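Local atomic coordinates of predicted component of a thermophile-specific DNA repair system, contains a RAMP domain (Methanopyrus kandleri, PDB entry 4N0L), a protein that binds CRISPR RNA as the Csm3 subunit of a type III-A CRISPR interference system and probably also has endonuclease activity. Residues 84-89 against 116-121. Sequence-based numbering, arbitrary orientation.
With ZN (zinc ion), chain C.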
ATOM      1  N   GLU A  84      -8.235 -12.151  -9.236  1.00 43.55           N
ATOM      2  CA  GLU A  84      -7.181 -11.418  -8.539  1.00 41.68           C
ATOM      3  C   GLU A  84      -6.345 -10.587  -9.504  1.00 41.68           C
ATOM      4  O   GLU A  84      -6.476 -10.716 -10.723  1.00 40.49           O
ATOM      5  CB  GLU A  84      -6.269 -12.374  -7.770  1.00 39.81           C
ATOM      6  CG  GLU A  84      -5.453 -13.292  -8.664  1.00 45.98           C
ATOM      7  CD  GLU A  84      -4.469 -14.139  -7.882  1.00 56.75           C
ATOM      8  OE1 GLU A  84      -4.603 -14.217  -6.641  1.00 61.50           O
ATOM      9  OE2 GLU A  84      -3.562 -14.725  -8.508  1.00 58.44           O
ATOM     10  N   ARG A  85      -5.479  -9.748  -8.943  1.00 37.18           N
ATOM     11  CA  ARG A  85      -4.596  -8.877  -9.713  1.00 30.93           C
ATOM     12  C   ARG A  85      -5.337  -8.084 -10.787  1.00 35.65           C
ATOM     13  O   ARG A  85      -5.130  -8.297 -11.982  1.00 38.07           O
ATOM     14  CB  ARG A  85      -3.473  -9.698 -10.357  1.00 22.04           C
ATOM     15  N   HIS A  86      -6.213  -7.179 -10.359  1.00 33.40           N
ATOM     16  CA  HIS A  86      -6.823  -6.230 -11.282  1.00 30.87           C
ATOM     17  C   HIS A  86      -5.757  -5.286 -11.801  1.00 29.83           C
ATOM     18  O   HIS A  86      -5.030  -4.671 -11.020  1.00 27.74           O
ATOM     19  CB  HIS A  86      -7.947  -5.434 -10.614  1.00 29.02           C
ATOM     20  CG  HIS A  86      -8.244  -4.124 -11.287  1.00 29.74           C
ATOM     21  ND1 HIS A  86      -9.253  -3.977 -12.212  1.00 28.89           N
ATOM     22  CD2 HIS A  86      -7.671  -2.902 -11.157  1.00 28.95           C
ATOM     23  CE1 HIS A  86      -9.285  -2.722 -12.632  1.00 25.96           C
ATOM     24  NE2 HIS A  86      -8.336  -2.051 -12.006  1.00 26.00           N
ATOM     25  N   GLU A  87      -5.650  -5.184 -13.120  1.00 25.80           N
ATOM     26  CA  GLU A  87      -4.745  -4.223 -13.730  1.00 22.51           C
ATOM     27  C   GLU A  87      -5.408  -3.535 -14.915  1.00 28.22           C
ATOM     28  O   GLU A  87      -5.867  -4.196 -15.846  1.00 31.72           O
ATOM     29  CB  GLU A  87      -3.448  -4.908 -14.167  1.00 24.84           C
ATOM     30  CG  GLU A  87      -2.562  -5.349 -13.018  1.00 31.75           C
ATOM     31  CD  GLU A  87      -1.346  -6.118 -13.486  1.00 38.85           C
ATOM     32  OE1 GLU A  87      -1.512  -7.253 -13.977  1.00 42.85           O
ATOM     33  OE2 GLU A  87      -0.223  -5.588 -13.360  1.00 40.56           O
ATOM     34  N   CYS A  88      -5.462  -2.209 -14.873  1.00 27.79           N
ATOM     35  CA  CYS A  88      -5.995  -1.434 -15.988  1.00 26.81           C
ATOM     36  C   CYS A  88      -5.065  -0.267 -16.286  1.00 29.61           C
ATOM     37  O   CYS A  88      -4.147   0.017 -15.514  1.00 26.09           O
ATOM     38  CB  CYS A  88      -7.406  -0.928 -15.688  1.00 20.64           C
ATOM     39  SG  CYS A  88      -7.470   0.491 -14.571  1.00 32.19           S
ATOM     40  N   GLY A  89      -5.307   0.413 -17.401  1.00 25.27           N
ATOM     41  CA  GLY A  89      -4.453   1.514 -17.803  1.00 25.70           C
ATOM     42  C   GLY A  89      -5.063   2.871 -17.516  1.00 28.01           C
ATOM     43  O   GLY A  89      -4.481   3.899 -17.852  1.00 30.48           O
ATOM     44  N   PRO A 116      -8.151   4.084  -8.708  1.00 30.77           N
ATOM     45  CA  PRO A 116      -7.413   4.199  -7.445  1.00 28.63           C
ATOM     46  C   PRO A 116      -6.442   3.043  -7.227  1.00 23.72           C
ATOM     47  O   PRO A 116      -5.312   3.268  -6.797  1.00 23.54           O
ATOM     48  CB  PRO A 116      -8.519   4.184  -6.387  1.00 31.56           C
ATOM     49  CG  PRO A 116      -9.739   4.632  -7.107  1.00 35.96           C
ATOM     50  CD  PRO A 116      -9.607   4.091  -8.495  1.00 33.68           C
ATOM     51  N   VAL A 117      -6.892   1.824  -7.507  1.00 19.57           N
ATOM     52  CA  VAL A 117      -6.053   0.638  -7.360  1.00 19.28           C
ATOM     53  C   VAL A 117      -4.754   0.748  -8.150  1.00 21.14           C
ATOM     54  O   VAL A 117      -3.662   0.658  -7.591  1.00 24.56           O
ATOM     55  CB  VAL A 117      -6.791  -0.634  -7.817  1.00 22.05           C
ATOM     56  CG1 VAL A 117      -5.866  -1.843  -7.732  1.00 22.20           C
ATOM     57  CG2 VAL A 117      -8.043  -0.852  -6.981  1.00 18.42           C
ATOM     58  N   CYS A 118      -4.885   0.953  -9.454  1.00 21.04           N
ATOM     59  CA  CYS A 118      -3.740   0.935 -10.357  1.00 20.82           C
ATOM     60  C   CYS A 118      -2.878   2.200 -10.270  1.00 23.05           C
ATOM     61  O   CYS A 118      -1.656   2.123 -10.389  1.00 21.45           O
ATOM     62  CB  CYS A 118      -4.217   0.706 -11.795  1.00 14.86           C
ATOM     63  SG  CYS A 118      -4.931  -0.946 -12.078  1.00 27.54           S
ATOM     64  N   ARG A 119      -3.499   3.359 -10.067  1.00 21.96           N
ATOM     65  CA  ARG A 119      -2.736   4.606 -10.005  1.00 25.73           C
ATOM     66  C   ARG A 119      -1.871   4.680  -8.739  1.00 28.33           C
ATOM     67  O   ARG A 119      -0.811   5.310  -8.736  1.00 27.73           O
ATOM     68  CB  ARG A 119      -3.671   5.821 -10.086  1.00 25.49           C
ATOM     69  CG  ARG A 119      -4.291   6.236  -8.758  1.00 28.33           C
ATOM     70  CD  ARG A 119      -5.503   7.136  -8.944  1.00 27.37           C
ATOM     71  NE  ARG A 119      -6.001   7.623  -7.660  1.00 35.28           N
ATOM     72  CZ  ARG A 119      -7.249   8.025  -7.440  1.00 37.71           C
ATOM     73  NH1 ARG A 119      -8.141   8.005  -8.423  1.00 35.53           N
ATOM     74  NH2 ARG A 119      -7.604   8.447  -6.232  1.00 33.17           N
ATOM     75  N   ILE A 120      -2.323   4.026  -7.670  1.00 26.20           N
ATOM     76  CA  ILE A 120      -1.599   4.015  -6.399  1.00 21.47           C
ATOM     77  C   ILE A 120      -0.602   2.861  -6.312  1.00 21.99           C
ATOM     78  O   ILE A 120       0.566   3.058  -5.975  1.00 21.23           O
ATOM     79  CB  ILE A 120      -2.569   3.926  -5.196  1.00 25.76           C
ATOM     80  CG1 ILE A 120      -3.405   5.203  -5.078  1.00 26.90           C
ATOM     81  CG2 ILE A 120      -1.805   3.684  -3.902  1.00 23.97           C
ATOM     82  CD1 ILE A 120      -4.556   5.083  -4.103  1.00 25.19           C
ATOM     83  N   PHE A 121      -1.077   1.653  -6.597  1.00 22.24           N
ATOM     84  CA  PHE A 121      -0.270   0.455  -6.399  1.00 23.89           C
ATOM     85  C   PHE A 121       0.363  -0.053  -7.699  1.00 25.06           C
ATOM     86  O   PHE A 121       0.944  -1.139  -7.736  1.00 24.85           O
ATOM     87  CB  PHE A 121      -1.122  -0.642  -5.759  1.00 26.68           C
ATOM     88  CG  PHE A 121      -1.618  -0.295  -4.378  1.00 20.41           C
ATOM     89  CD1 PHE A 121      -0.802  -0.452  -3.268  1.00 18.31           C
ATOM     90  CD2 PHE A 121      -2.906   0.183  -4.192  1.00 23.99           C
ATOM     91  CE1 PHE A 121      -1.260  -0.131  -1.998  1.00 19.71           C
ATOM     92  CE2 PHE A 121      -3.370   0.504  -2.924  1.00 23.78           C
ATOM     93  CZ  PHE A 121      -2.546   0.348  -1.827  1.00 16.00           C
TER
HETATM   94 ZN    ZN C 401      -7.181  -0.395 -12.332  1.00 30.64          ZN
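Val117 opens the contact from the helix side: its CG1, anti to the backbone N (chi1 177°), meets His86 obliquely, 4.0 Å from CD2 of the imidazole, while the valine side chain also touches Phe62 and Arg59 of helix 51-69. One residue on, Cys118 has the largest share of the contact. Its SG, anti to its own carbonyl carbon, binds the zinc ion at 2.3 Å. From the loop 84-89, His86 NE2 coordinates the same zinc at 2.0 Å, and Cys88 SG does so at 2.4 Å. With Cys115, just ahead of the helix, this makes a site of three cysteines and one histidine in which a CxxC pair that runs into the first turn of helix 116-121 meets an HxC pair from the loop, joining the loop to a helix 26 residues further on in the RAMP protein. Cys118 SG also accepts a nearly straight hydrogen bond from Cys88 N, 3.1 Å long with an N-H...S angle of 163°; this second grip probably offsets some of the thiolate's negative charge. ND1 of the imidazole hydrogen-bonds to Phe77 O, and the ring also stacks with that of Phe77, which helps fix its rotation. Farther along, Arg119 turns away from the zinc to form a salt bridge with Asp241 of helix 238-255.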